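Local coordinates for beta-mannosidase (Trichoderma harzianum, PDB 4CVU), which probably hydrolyses beta-linked mannose from the non-reducing ends of oligosaccharides, as a fungal beta-mannosidase of glycoside hydrolase family 2, at residues 110-115 / 126-131; 116-121 / 150-155; 132-137 / 468-473; 154-159 / 207-212. All coordinates share one frame; numbering follows the deposited sequence.

Contacts 1, 2 and 4 all lie in the galactose-binding-like domain, and contact 3 leads from it to helix 458-475. Contact 1 is the hub: its centre is about 8 Å from that of contact 4, about 11 Å from contact 3 and about 13 Å from contact 2. The 110-115 loop passes D113 O to G210 N (2.8 Å) of contact 4, while P128 O lies 3.1 Å from A116 N of contact 2. Contacts 2 and 4 share I154 and N155 on strand 152-156, and both touch the same N-acetylglucosamine of a glycan attached to the protein. Contacts 2 and 3 are furthest apart, at about 20 Å between centres.

Contact 1 (110-115 / 126-131); sequences DGLDTY and GTPDNQ. With NA (sodium ion), chain B; MAN (alpha-D-mannopyranose), chain C; MAN (alpha-D-mannopyranose), chain D.
D113 and Q131 lie side by side and point the same way, their carboxylate and amide planes stacked 17° apart. D113 OD1 stands 3.6 Å from Q131 OE1, acceptor against acceptor, and donors come from elsewhere: K193 makes a salt bridge to D113 OD1, and the backbone N of E194 bonds to Q131 OE1. T114 OG1 donates to D113 OD1 at 2.7 Å, and the carboxylate oxygen takes the proton on its anti lone pair, the one turned away from OD2.

The apolar part is small. L112 CD1 meets P128 CG at 3.7 Å, and T114, which follows a cis peptide bond, sets its CG2 against the backbone of D129 and N130.

Between the backbones, C-H donors and water do the work. Q131 CA approaches L112 O at 3.4 Å, almost straight at the hydrogen (167°). One water accepts from N130 N at 2.9 Å, within bonding distance of L112 O and T114 O; a second accepts from L112 N at 2.8 Å, beside N130 O.

D129 takes its side chain to the sodium ion and the glycan: OD2 binds sodium at 2.6 Å and accepts a hydrogen bond of 2.7 Å from mannose O4 of chain C.

Of the two loops, one joins strands 103-109 and 116-120, the other strands 123-126 and 135-138, so each links the two sheets of the galactose-binding-like domain. Helix 159-168 packs on Y115, and W135 and Y137 of strand 135-138 on P128.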
# COMPACT_ATOMS: atom_id res chain seq x y z
N ASP A 110 -18.00 -31.89 -3.12
CA ASP A 110 -18.84 -31.05 -3.97
C ASP A 110 -18.00 -30.20 -4.95
O ASP A 110 -18.54 -29.70 -5.97
CB ASP A 110 -19.77 -30.16 -3.14
CG ASP A 110 -20.82 -30.95 -2.40
OD1 ASP A 110 -20.89 -32.20 -2.51
OD2 ASP A 110 -21.58 -30.33 -1.66
N GLY A 111 -16.70 -30.08 -4.70
CA GLY A 111 -15.82 -29.43 -5.68
C GLY A 111 -14.35 -29.46 -5.32
O GLY A 111 -13.97 -29.08 -4.20
N LEU A 112 -13.53 -29.94 -6.26
CA LEU A 112 -12.10 -29.95 -6.10
C LEU A 112 -11.50 -29.29 -7.33
O LEU A 112 -11.88 -29.58 -8.44
CB LEU A 112 -11.56 -31.37 -5.95
CG LEU A 112 -12.11 -32.19 -4.78
CD1 LEU A 112 -11.76 -33.64 -5.02
CD2 LEU A 112 -11.57 -31.70 -3.43
N ASP A 113 -10.56 -28.37 -7.11
CA ASP A 113 -10.08 -27.47 -8.14
C ASP A 113 -8.60 -27.68 -8.31
O ASP A 113 -7.84 -27.34 -7.38
CB ASP A 113 -10.35 -26.02 -7.70
CG ASP A 113 -9.97 -24.99 -8.74
OD1 ASP A 113 -9.69 -25.31 -9.92
OD2 ASP A 113 -10.01 -23.79 -8.38
N THR A 114 -8.13 -28.31 -9.40
CA THR A 114 -8.91 -29.15 -10.32
C THR A 114 -8.32 -30.61 -10.39
O THR A 114 -8.89 -31.54 -9.83
CB THR A 114 -8.96 -28.51 -11.74
OG1 THR A 114 -9.81 -27.36 -11.70
CG2 THR A 114 -9.52 -29.46 -12.78
N TYR A 115 -7.17 -30.78 -11.07
CA TYR A 115 -6.47 -32.07 -11.12
C TYR A 115 -5.94 -32.37 -9.72
O TYR A 115 -5.19 -31.58 -9.15
CB TYR A 115 -5.29 -32.06 -12.08
CG TYR A 115 -5.58 -31.77 -13.54
CD1 TYR A 115 -6.14 -32.73 -14.38
CD2 TYR A 115 -5.25 -30.55 -14.10
CE1 TYR A 115 -6.39 -32.45 -15.73
CE2 TYR A 115 -5.45 -30.28 -15.44
CZ TYR A 115 -6.04 -31.21 -16.26
OH TYR A 115 -6.27 -30.89 -17.60
N GLY A 126 -8.74 -41.98 -5.82
CA GLY A 126 -9.33 -41.22 -6.92
C GLY A 126 -8.43 -40.15 -7.51
O GLY A 126 -7.55 -39.65 -6.83
N THR A 127 -8.66 -39.82 -8.78
CA THR A 127 -7.87 -38.79 -9.46
C THR A 127 -8.77 -37.82 -10.23
O THR A 127 -8.76 -37.82 -11.47
CB THR A 127 -6.80 -39.38 -10.41
OG1 THR A 127 -7.40 -40.25 -11.36
CG2 THR A 127 -5.74 -40.12 -9.63
N PRO A 128 -9.55 -36.98 -9.49
CA PRO A 128 -10.49 -36.02 -10.06
C PRO A 128 -9.84 -35.05 -11.06
O PRO A 128 -8.70 -34.62 -10.86
CB PRO A 128 -11.03 -35.24 -8.85
CG PRO A 128 -10.42 -35.82 -7.63
CD PRO A 128 -9.57 -36.99 -8.01
N ASP A 129 -10.56 -34.72 -12.12
CA ASP A 129 -10.06 -33.75 -13.10
C ASP A 129 -11.13 -32.82 -13.66
O ASP A 129 -11.15 -32.53 -14.85
CB ASP A 129 -9.36 -34.49 -14.23
CG ASP A 129 -10.30 -35.43 -14.98
OD1 ASP A 129 -11.43 -35.68 -14.52
OD2 ASP A 129 -9.87 -35.89 -16.05
N ASN A 130 -12.02 -32.35 -12.80
CA ASN A 130 -13.06 -31.41 -13.20
C ASN A 130 -13.50 -30.56 -12.04
O ASN A 130 -14.09 -31.06 -11.08
CB ASN A 130 -14.27 -32.14 -13.82
CG ASN A 130 -15.19 -31.21 -14.61
OD1 ASN A 130 -15.49 -30.09 -14.18
ND2 ASN A 130 -15.66 -31.67 -15.75
N GLN A 131 -13.23 -29.27 -12.13
CA GLN A 131 -13.66 -28.33 -11.11
C GLN A 131 -15.17 -28.36 -10.89
O GLN A 131 -15.62 -28.13 -9.79
CB GLN A 131 -13.26 -26.90 -11.54
CG GLN A 131 -13.60 -25.84 -10.53
CD GLN A 131 -13.11 -24.42 -10.89
OE1 GLN A 131 -12.46 -24.15 -11.90
NE2 GLN A 131 -13.50 -23.50 -10.06
NA NA B . -11.00 -37.65 -17.60
C1 MAN C . -5.31 -37.80 -19.86
C2 MAN C . -6.04 -36.70 -20.63
C3 MAN C . -6.52 -35.62 -19.66
C4 MAN C . -7.33 -36.24 -18.52
C5 MAN C . -6.50 -37.33 -17.83
C6 MAN C . -7.25 -38.06 -16.72
O2 MAN C . -7.16 -37.23 -21.32
O3 MAN C . -7.29 -34.69 -20.37
O4 MAN C . -7.73 -35.26 -17.59
O5 MAN C . -6.10 -38.29 -18.79
O6 MAN C . -6.37 -38.83 -15.93
C1 MAN D . -3.93 -46.17 -8.88
C2 MAN D . -4.13 -47.66 -8.58
C3 MAN D . -5.43 -48.12 -9.20
C4 MAN D . -6.57 -47.25 -8.65
C5 MAN D . -6.27 -45.77 -8.91
C6 MAN D . -7.36 -44.87 -8.32
O2 MAN D . -4.23 -47.83 -7.18
O3 MAN D . -5.68 -49.47 -8.88
O4 MAN D . -7.77 -47.57 -9.30
O5 MAN D . -5.03 -45.42 -8.36
O6 MAN D . -7.06 -43.57 -8.77
O HOH W 1 -18.30 -28.28 -8.60
O HOH W 2 -14.65 -31.02 -8.54
O HOH W 3 -11.56 -32.06 -10.00
O HOH W 4 -11.37 -21.60 -9.32
O HOH W 5 -10.58 -38.51 -15.66

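Contact 2 (116-121 / 150-155); sequences ATVKFC and PVLSIN. With NAG (2-acetamido-2-deoxy-beta-D-glucopyranose), chain E; NAG (2-acetamido-2-deoxy-beta-D-glucopyranose), chain F.
T117 and N155 open an antiparallel pairing in which both backbone bonds form: T117 N to N155 O at 2.9 Å and N155 N to T117 O at 3.0 Å. K119 and S153 repeat this hydrogen-bonded pair, with K119 N to S153 O the shorter of its two bonds at 2.8 Å, and C121 N closes the series on V151 O.

Two carbonyls take a second donor. T117 O accepts from a water that also bonds to S153 OG, and N155 O accepts from O6 of N-acetylglucosamine chain E. That same O6 receives T117 OG1 at 2.9 Å. N155 ND2 reaches the acetamide O7 of the sugar at 2.8 Å in a nearly straight bond (168°), while N86 bonds to N155 OD1.

On the other face of the sheet V118, F120, L152 and I154 are buried. Here L152 CD1 touches V118 CG1, and P150 CB sits over the face of the F120 ring, 3.8 Å from its centroid. C121 leaves the strand in a disulfide with C146.

The two faces thus differ in chemistry: one meets glycan and water through polar groups, while the other packs against strand 103-109 and helix 140-145 inside the beta sandwich.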
# COMPACT_ATOMS: atom_id res chain seq x y z
N ALA A 116 -6.35 -33.51 -9.16
CA ALA A 116 -5.99 -33.89 -7.80
C ALA A 116 -5.74 -35.41 -7.70
O ALA A 116 -6.16 -36.20 -8.54
CB ALA A 116 -7.08 -33.47 -6.84
N THR A 117 -5.03 -35.79 -6.66
CA THR A 117 -4.83 -37.19 -6.35
C THR A 117 -5.32 -37.37 -4.91
O THR A 117 -4.72 -36.83 -3.99
CB THR A 117 -3.35 -37.58 -6.50
OG1 THR A 117 -2.92 -37.34 -7.84
CG2 THR A 117 -3.11 -39.06 -6.16
N VAL A 118 -6.41 -38.10 -4.74
CA VAL A 118 -7.01 -38.28 -3.42
C VAL A 118 -6.47 -39.58 -2.81
O VAL A 118 -6.47 -40.62 -3.48
CB VAL A 118 -8.54 -38.36 -3.52
CG1 VAL A 118 -9.17 -38.45 -2.13
CG2 VAL A 118 -9.11 -37.16 -4.28
N LYS A 119 -6.01 -39.50 -1.56
CA LYS A 119 -5.50 -40.65 -0.83
C LYS A 119 -6.17 -40.78 0.52
O LYS A 119 -6.37 -39.80 1.23
CB LYS A 119 -3.99 -40.56 -0.59
CG LYS A 119 -3.14 -40.82 -1.80
CD LYS A 119 -1.68 -40.99 -1.39
CE LYS A 119 -0.75 -40.79 -2.58
NZ LYS A 119 0.59 -41.42 -2.38
N PHE A 120 -6.48 -42.02 0.90
CA PHE A 120 -7.12 -42.31 2.17
C PHE A 120 -6.36 -43.49 2.79
O PHE A 120 -6.28 -44.58 2.20
CB PHE A 120 -8.61 -42.61 1.97
CG PHE A 120 -9.40 -42.61 3.25
CD1 PHE A 120 -9.81 -41.43 3.83
CD2 PHE A 120 -9.73 -43.79 3.88
CE1 PHE A 120 -10.55 -41.42 5.00
CE2 PHE A 120 -10.46 -43.79 5.06
CZ PHE A 120 -10.87 -42.61 5.61
N CYS A 121 -5.80 -43.25 3.97
CA CYS A 121 -4.84 -44.15 4.59
C CYS A 121 -3.78 -44.59 3.58
O CYS A 121 -3.54 -45.78 3.39
CB CYS A 121 -5.55 -45.37 5.20
SG CYS A 121 -4.49 -46.27 6.36
N PRO A 150 -7.50 -42.86 9.90
CA PRO A 150 -7.06 -42.60 8.54
C PRO A 150 -6.78 -41.12 8.26
O PRO A 150 -7.47 -40.24 8.77
CB PRO A 150 -8.22 -43.12 7.69
CG PRO A 150 -9.42 -43.00 8.55
CD PRO A 150 -8.96 -43.09 9.98
N VAL A 151 -5.73 -40.87 7.49
CA VAL A 151 -5.38 -39.54 7.03
C VAL A 151 -5.89 -39.43 5.60
O VAL A 151 -5.67 -40.33 4.76
CB VAL A 151 -3.85 -39.33 7.08
CG1 VAL A 151 -3.42 -38.14 6.24
CG2 VAL A 151 -3.41 -39.15 8.53
N LEU A 152 -6.63 -38.36 5.35
CA LEU A 152 -7.07 -37.98 4.01
C LEU A 152 -6.14 -36.91 3.48
O LEU A 152 -5.94 -35.89 4.14
CB LEU A 152 -8.49 -37.44 4.06
CG LEU A 152 -9.08 -36.86 2.77
CD1 LEU A 152 -9.06 -37.86 1.63
CD2 LEU A 152 -10.50 -36.42 3.07
N SER A 153 -5.57 -37.14 2.30
CA SER A 153 -4.75 -36.15 1.66
C SER A 153 -5.19 -35.97 0.22
O SER A 153 -5.61 -36.94 -0.42
CB SER A 153 -3.27 -36.51 1.72
OG SER A 153 -2.93 -37.47 0.75
N ILE A 154 -5.08 -34.72 -0.25
CA ILE A 154 -5.48 -34.35 -1.60
C ILE A 154 -4.36 -33.54 -2.26
O ILE A 154 -4.14 -32.35 -1.95
CB ILE A 154 -6.79 -33.54 -1.60
CG1 ILE A 154 -7.81 -34.15 -0.64
CG2 ILE A 154 -7.38 -33.49 -3.01
CD1 ILE A 154 -9.06 -33.33 -0.46
N ASN A 155 -3.63 -34.18 -3.15
CA ASN A 155 -2.48 -33.55 -3.79
C ASN A 155 -2.93 -32.88 -5.08
O ASN A 155 -3.26 -33.57 -6.03
CB ASN A 155 -1.40 -34.61 -4.03
CG ASN A 155 -0.14 -34.04 -4.65
OD1 ASN A 155 -0.06 -32.87 -4.97
ND2 ASN A 155 0.86 -34.90 -4.83
C1 NAG E . 1.02 -33.12 -8.71
C2 NAG E . 1.73 -34.46 -8.41
C3 NAG E . 1.39 -35.49 -9.47
C4 NAG E . -0.12 -35.59 -9.72
C5 NAG E . -0.75 -34.18 -9.89
C6 NAG E . -2.30 -34.24 -9.95
C7 NAG E . 3.81 -34.25 -7.18
C8 NAG E . 5.30 -34.07 -7.18
N2 NAG E . 3.18 -34.29 -8.35
O3 NAG E . 1.90 -36.75 -9.04
O4 NAG E . -0.31 -36.34 -10.91
O5 NAG E . -0.38 -33.32 -8.82
O6 NAG E . -2.87 -34.56 -8.70
O7 NAG E . 3.23 -34.35 -6.12
C1 NAG F . -1.14 -37.50 -10.67
C2 NAG F . -1.74 -38.01 -11.98
C3 NAG F . -2.59 -39.27 -11.76
C4 NAG F . -1.85 -40.30 -10.92
C5 NAG F . -1.30 -39.63 -9.65
C6 NAG F . -0.52 -40.61 -8.79
C7 NAG F . -2.28 -36.24 -13.62
C8 NAG F . -0.95 -36.32 -14.26
N2 NAG F . -2.57 -37.01 -12.59
O3 NAG F . -3.01 -39.80 -12.99
O4 NAG F . -2.79 -41.30 -10.58
O5 NAG F . -0.44 -38.57 -10.02
O6 NAG F . 0.61 -40.94 -9.55
O7 NAG F . -3.10 -35.41 -14.05
O HOH W 6 -2.80 -37.44 -1.93

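Contact 3 (132-137 / 468-473); sequences FRQWFY and ITYNVR. With MAN (alpha-D-mannopyranose), chain G; MAN (alpha-D-mannopyranose), chain H.
The Y470 ring comes off its helix broadside to Q134. CG is anti to the backbone N (chi1 173°), which carries the ring toward Q134; one ring face meets Q134 CB, which lies 3.4 Å above the ring plane and offset toward the rim on the CE1 and CZ side. The two side chains cross at about a right angle; the glutamine amide is turned 47° from the ring, and OE1 comes 3.5 Å from Y470 CE1. Q134 NE2 bonds to D110 OD1 and L229 O.

At the edge of the same ring sits F132 O, 3.6 Å from Y470 CD2. This carbonyl also receives N471 ND2 at 2.7 Å, the donor lying in the carbonyl plane. ND2 gives its other bond to E467 O, one turn back, and R474 reaches N471 OD1, so the amide is held at both ends.

Between 132-137 and 468-473 the join rests on one short bond and one ring face, all neutral groups; bonds from N130 and R133 to N463 add to it, on a helix that is probably part of the catalytic barrel.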
# COMPACT_ATOMS: atom_id res chain seq x y z
N PHE A 132 -15.93 -28.62 -11.96
CA PHE A 132 -17.37 -28.44 -11.98
C PHE A 132 -18.18 -29.72 -11.65
O PHE A 132 -19.40 -29.74 -11.92
CB PHE A 132 -17.78 -27.94 -13.38
CG PHE A 132 -16.95 -26.80 -13.88
CD1 PHE A 132 -16.72 -25.70 -13.08
CD2 PHE A 132 -16.43 -26.81 -15.17
CE1 PHE A 132 -15.94 -24.64 -13.55
CE2 PHE A 132 -15.65 -25.76 -15.64
CZ PHE A 132 -15.42 -24.66 -14.84
N ARG A 133 -17.53 -30.74 -11.07
CA ARG A 133 -18.17 -32.04 -10.75
C ARG A 133 -18.13 -32.39 -9.27
O ARG A 133 -17.18 -32.06 -8.57
CB ARG A 133 -17.54 -33.20 -11.54
CG ARG A 133 -17.99 -33.24 -12.99
CD ARG A 133 -17.32 -34.31 -13.79
NE ARG A 133 -17.88 -35.66 -13.59
CZ ARG A 133 -17.38 -36.75 -14.14
NH1 ARG A 133 -16.32 -36.68 -14.94
NH2 ARG A 133 -17.94 -37.94 -13.91
N GLN A 134 -19.19 -33.08 -8.83
CA GLN A 134 -19.23 -33.69 -7.52
C GLN A 134 -18.58 -35.06 -7.67
O GLN A 134 -18.98 -35.86 -8.54
CB GLN A 134 -20.68 -33.87 -7.08
CG GLN A 134 -20.89 -34.54 -5.72
CD GLN A 134 -22.36 -34.60 -5.36
OE1 GLN A 134 -23.17 -35.11 -6.15
NE2 GLN A 134 -22.72 -34.12 -4.17
N TRP A 135 -17.57 -35.32 -6.83
CA TRP A 135 -16.87 -36.59 -6.88
C TRP A 135 -17.17 -37.37 -5.61
O TRP A 135 -17.26 -36.79 -4.54
CB TRP A 135 -15.36 -36.36 -7.02
CG TRP A 135 -14.93 -35.60 -8.27
CD1 TRP A 135 -14.56 -34.28 -8.34
CD2 TRP A 135 -14.80 -36.11 -9.60
NE1 TRP A 135 -14.22 -33.94 -9.63
CE2 TRP A 135 -14.36 -35.05 -10.42
CE3 TRP A 135 -14.99 -37.37 -10.19
CZ2 TRP A 135 -14.14 -35.21 -11.79
CZ3 TRP A 135 -14.76 -37.51 -11.55
CH2 TRP A 135 -14.34 -36.44 -12.33
N PHE A 136 -17.31 -38.69 -5.75
CA PHE A 136 -17.50 -39.58 -4.60
C PHE A 136 -16.74 -40.91 -4.77
O PHE A 136 -16.70 -41.48 -5.84
CB PHE A 136 -18.98 -39.85 -4.36
CG PHE A 136 -19.74 -40.17 -5.61
CD1 PHE A 136 -20.26 -39.15 -6.38
CD2 PHE A 136 -19.91 -41.47 -6.02
CE1 PHE A 136 -20.96 -39.42 -7.53
CE2 PHE A 136 -20.60 -41.75 -7.17
CZ PHE A 136 -21.12 -40.71 -7.93
N TYR A 137 -16.13 -41.36 -3.68
CA TYR A 137 -15.23 -42.50 -3.69
C TYR A 137 -15.51 -43.40 -2.51
O TYR A 137 -15.66 -42.94 -1.39
CB TYR A 137 -13.77 -42.02 -3.66
CG TYR A 137 -13.40 -41.07 -4.78
CD1 TYR A 137 -13.30 -41.52 -6.08
CD2 TYR A 137 -13.15 -39.71 -4.53
CE1 TYR A 137 -12.97 -40.68 -7.12
CE2 TYR A 137 -12.80 -38.86 -5.56
CZ TYR A 137 -12.73 -39.34 -6.86
OH TYR A 137 -12.40 -38.50 -7.90
N ILE A 468 -21.98 -31.40 -17.38
CA ILE A 468 -23.27 -30.87 -17.78
C ILE A 468 -24.43 -31.56 -17.04
O ILE A 468 -25.36 -30.89 -16.63
CB ILE A 468 -23.53 -30.97 -19.29
CG1 ILE A 468 -22.40 -30.30 -20.07
CG2 ILE A 468 -24.84 -30.33 -19.65
CD1 ILE A 468 -22.12 -28.88 -19.67
N THR A 469 -24.34 -32.88 -16.87
CA THR A 469 -25.39 -33.65 -16.20
C THR A 469 -25.55 -33.28 -14.71
O THR A 469 -26.66 -33.05 -14.23
CB THR A 469 -25.12 -35.18 -16.32
OG1 THR A 469 -25.03 -35.56 -17.71
CG2 THR A 469 -26.23 -35.96 -15.65
N TYR A 470 -24.44 -33.20 -14.00
CA TYR A 470 -24.46 -32.80 -12.59
C TYR A 470 -25.05 -31.38 -12.38
O TYR A 470 -25.96 -31.16 -11.59
CB TYR A 470 -23.06 -32.85 -12.01
CG TYR A 470 -23.00 -32.28 -10.60
CD1 TYR A 470 -23.66 -32.91 -9.57
CD2 TYR A 470 -22.30 -31.10 -10.32
CE1 TYR A 470 -23.64 -32.41 -8.28
CE2 TYR A 470 -22.25 -30.58 -9.03
CZ TYR A 470 -22.92 -31.23 -8.01
OH TYR A 470 -22.89 -30.74 -6.73
N ASN A 471 -24.52 -30.40 -13.11
CA ASN A 471 -24.95 -29.01 -12.91
C ASN A 471 -26.35 -28.69 -13.43
O ASN A 471 -27.10 -27.98 -12.75
CB ASN A 471 -23.91 -28.07 -13.46
CG ASN A 471 -22.67 -28.05 -12.61
OD1 ASN A 471 -22.67 -27.55 -11.49
ND2 ASN A 471 -21.58 -28.62 -13.15
N VAL A 472 -26.73 -29.22 -14.60
CA VAL A 472 -28.12 -29.08 -15.11
C VAL A 472 -29.13 -29.66 -14.11
O VAL A 472 -30.15 -29.01 -13.79
CB VAL A 472 -28.32 -29.72 -16.50
CG1 VAL A 472 -29.80 -29.94 -16.78
CG2 VAL A 472 -27.73 -28.84 -17.59
N ARG A 473 -28.85 -30.86 -13.60
CA ARG A 473 -29.72 -31.49 -12.57
C ARG A 473 -29.74 -30.69 -11.26
O ARG A 473 -30.82 -30.48 -10.69
CB ARG A 473 -29.30 -32.95 -12.28
CG ARG A 473 -29.59 -33.92 -13.40
CD ARG A 473 -28.98 -35.30 -13.15
NE ARG A 473 -29.65 -36.07 -12.08
CZ ARG A 473 -30.88 -36.59 -12.19
NH1 ARG A 473 -31.60 -36.42 -13.30
NH2 ARG A 473 -31.39 -37.30 -11.19
C1 MAN G . -26.25 -40.99 -15.42
C2 MAN G . -25.57 -41.98 -14.51
C3 MAN G . -26.62 -42.70 -13.67
C4 MAN G . -27.57 -41.69 -13.00
C5 MAN G . -28.05 -40.61 -13.95
C6 MAN G . -28.83 -39.52 -13.22
O2 MAN G . -24.68 -41.30 -13.64
O3 MAN G . -25.97 -43.45 -12.67
O4 MAN G . -28.74 -42.34 -12.54
O5 MAN G . -26.98 -40.05 -14.64
O6 MAN G . -28.08 -38.93 -12.18
C1 MAN H . -23.31 -41.38 -14.05
C2 MAN H . -22.45 -40.82 -12.93
C3 MAN H . -22.71 -39.32 -12.77
C4 MAN H . -22.49 -38.59 -14.08
C5 MAN H . -23.28 -39.28 -15.20
C6 MAN H . -22.94 -38.72 -16.58
O2 MAN H . -21.10 -41.01 -13.26
O3 MAN H . -21.89 -38.82 -11.76
O4 MAN H . -22.98 -37.26 -13.93
O5 MAN H . -23.04 -40.68 -15.25
O6 MAN H . -23.85 -39.26 -17.55
O HOH W 7 -20.19 -27.08 -9.95

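Contact 4 (154-159 / 207-212); sequences INFGSV and SPVGPW. With NAG (2-acetamido-2-deoxy-beta-D-glucopyranose), chain E.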
# COMPACT_ATOMS: atom_id res chain seq x y z
N ILE A 154 -5.08 -34.72 -0.25
CA ILE A 154 -5.48 -34.35 -1.60
C ILE A 154 -4.36 -33.54 -2.26
O ILE A 154 -4.14 -32.35 -1.95
CB ILE A 154 -6.79 -33.54 -1.60
CG1 ILE A 154 -7.81 -34.15 -0.64
CG2 ILE A 154 -7.38 -33.49 -3.01
CD1 ILE A 154 -9.06 -33.33 -0.46
N ASN A 155 -3.63 -34.18 -3.15
CA ASN A 155 -2.48 -33.55 -3.79
C ASN A 155 -2.93 -32.88 -5.08
O ASN A 155 -3.26 -33.57 -6.03
CB ASN A 155 -1.40 -34.61 -4.03
CG ASN A 155 -0.14 -34.04 -4.65
OD1 ASN A 155 -0.06 -32.87 -4.97
ND2 ASN A 155 0.86 -34.90 -4.83
N PHE A 156 -2.97 -31.55 -5.08
CA PHE A 156 -3.45 -30.75 -6.22
C PHE A 156 -2.32 -30.38 -7.18
O PHE A 156 -1.28 -29.86 -6.76
CB PHE A 156 -4.14 -29.46 -5.75
CG PHE A 156 -5.42 -29.68 -5.00
CD1 PHE A 156 -6.64 -29.78 -5.67
CD2 PHE A 156 -5.43 -29.77 -3.61
CE1 PHE A 156 -7.82 -29.98 -4.97
CE2 PHE A 156 -6.60 -29.97 -2.91
CZ PHE A 156 -7.80 -30.08 -3.58
N GLY A 157 -2.50 -30.66 -8.47
CA GLY A 157 -1.46 -30.37 -9.47
C GLY A 157 -1.27 -28.91 -9.78
O GLY A 157 -2.11 -28.06 -9.48
N SER A 158 -0.12 -28.60 -10.38
CA SER A 158 0.09 -27.36 -11.09
C SER A 158 -0.67 -27.51 -12.41
O SER A 158 -0.37 -28.41 -13.18
CB SER A 158 1.57 -27.15 -11.36
OG SER A 158 1.78 -26.03 -12.19
N VAL A 159 -1.67 -26.65 -12.65
CA VAL A 159 -2.53 -26.81 -13.81
C VAL A 159 -1.84 -26.44 -15.14
O VAL A 159 -2.01 -27.17 -16.14
CB VAL A 159 -3.89 -26.11 -13.64
CG1 VAL A 159 -4.79 -26.30 -14.85
CG2 VAL A 159 -4.62 -26.66 -12.42
N SER A 207 -4.53 -19.01 -11.22
CA SER A 207 -4.70 -20.45 -11.32
C SER A 207 -4.69 -21.14 -9.94
O SER A 207 -3.86 -22.04 -9.70
CB SER A 207 -3.60 -21.07 -12.18
OG SER A 207 -3.75 -22.47 -12.20
N PRO A 208 -5.65 -20.79 -9.08
CA PRO A 208 -5.72 -21.35 -7.73
C PRO A 208 -6.18 -22.80 -7.74
O PRO A 208 -6.78 -23.29 -8.73
CB PRO A 208 -6.72 -20.44 -7.04
CG PRO A 208 -7.65 -20.04 -8.15
CD PRO A 208 -6.69 -19.78 -9.28
N VAL A 209 -5.83 -23.51 -6.66
CA VAL A 209 -6.18 -24.93 -6.51
C VAL A 209 -6.53 -25.18 -5.07
O VAL A 209 -6.03 -24.49 -4.18
CB VAL A 209 -5.07 -25.91 -6.93
CG1 VAL A 209 -4.75 -25.75 -8.42
CG2 VAL A 209 -3.80 -25.72 -6.11
N GLY A 210 -7.39 -26.17 -4.87
CA GLY A 210 -7.79 -26.57 -3.52
C GLY A 210 -9.21 -27.12 -3.47
O GLY A 210 -9.91 -27.16 -4.50
N PRO A 211 -9.64 -27.52 -2.26
CA PRO A 211 -10.98 -27.98 -2.05
C PRO A 211 -11.89 -26.76 -2.06
O PRO A 211 -12.16 -26.16 -1.02
CB PRO A 211 -10.90 -28.65 -0.67
CG PRO A 211 -9.87 -27.89 0.05
CD PRO A 211 -8.88 -27.46 -1.00
N TRP A 212 -12.34 -26.38 -3.24
CA TRP A 212 -13.01 -25.12 -3.42
C TRP A 212 -14.48 -25.09 -3.05
O TRP A 212 -15.08 -24.05 -3.01
CB TRP A 212 -12.81 -24.65 -4.86
CG TRP A 212 -13.75 -25.16 -5.81
CD1 TRP A 212 -13.75 -26.38 -6.39
CD2 TRP A 212 -14.84 -24.45 -6.38
NE1 TRP A 212 -14.78 -26.48 -7.28
CE2 TRP A 212 -15.46 -25.29 -7.29
CE3 TRP A 212 -15.35 -23.17 -6.20
CZ2 TRP A 212 -16.57 -24.92 -8.00
CZ3 TRP A 212 -16.44 -22.79 -6.94
CH2 TRP A 212 -17.06 -23.67 -7.80
C1 NAG E . 1.02 -33.12 -8.71
C2 NAG E . 1.73 -34.46 -8.41
C3 NAG E . 1.39 -35.49 -9.47
C4 NAG E . -0.12 -35.59 -9.72
C5 NAG E . -0.75 -34.18 -9.89
C6 NAG E . -2.30 -34.24 -9.95
C7 NAG E . 3.81 -34.25 -7.18
C8 NAG E . 5.30 -34.07 -7.18
N2 NAG E . 3.18 -34.29 -8.35
O3 NAG E . 1.90 -36.75 -9.04
O4 NAG E . -0.31 -36.34 -10.91
O5 NAG E . -0.38 -33.32 -8.82
O6 NAG E . -2.87 -34.56 -8.70
O7 NAG E . 3.23 -34.35 -6.12
O HOH W 8 -1.82 -24.44 -10.76
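F156 lays its ring against the backbone of G210: G210 CA lies 3.5 Å above the ring plane, offset toward the rim, in a CH-pi contact. The tip of the ring goes further, F156 CZ coming 3.3 Å from G210 C, and P211 CD touches F156 CZ at 3.8 Å from a side chain that crosses the phenyl at about a right angle. At the root of the side chain, V209 CG2 packs on F156 CB at 3.8 Å. The other branch, V209 CG1, sits anti to its own carbonyl carbon (chi1 -62°) and turns to G157 O and V159 CG2. V159 and V209 run antiparallel alongside one another, and a water accepts from V159 N at 2.9 Å and bonds to S207 OG at 3.1 Å.

The contact lies in the galactose-binding-like beta sandwich, where strand 152-156 gives way to helix 159-168 and meets the long loop that leads to strand 215-221. S158 stands at the N-cap position of that helix. In the loop, G210 takes backbone angles (150/179) where a side chain would collide with the carbonyl oxygen of V209, and P211 centres an inverse gamma turn.

One shell out, D113 O bonds to G210 N and Y115 O to G157 N, placing both stretches against the 110-115 loop. Just past the strand, O5 of N-acetylglucosamine chain E lies 3.2 Å from G157 CA.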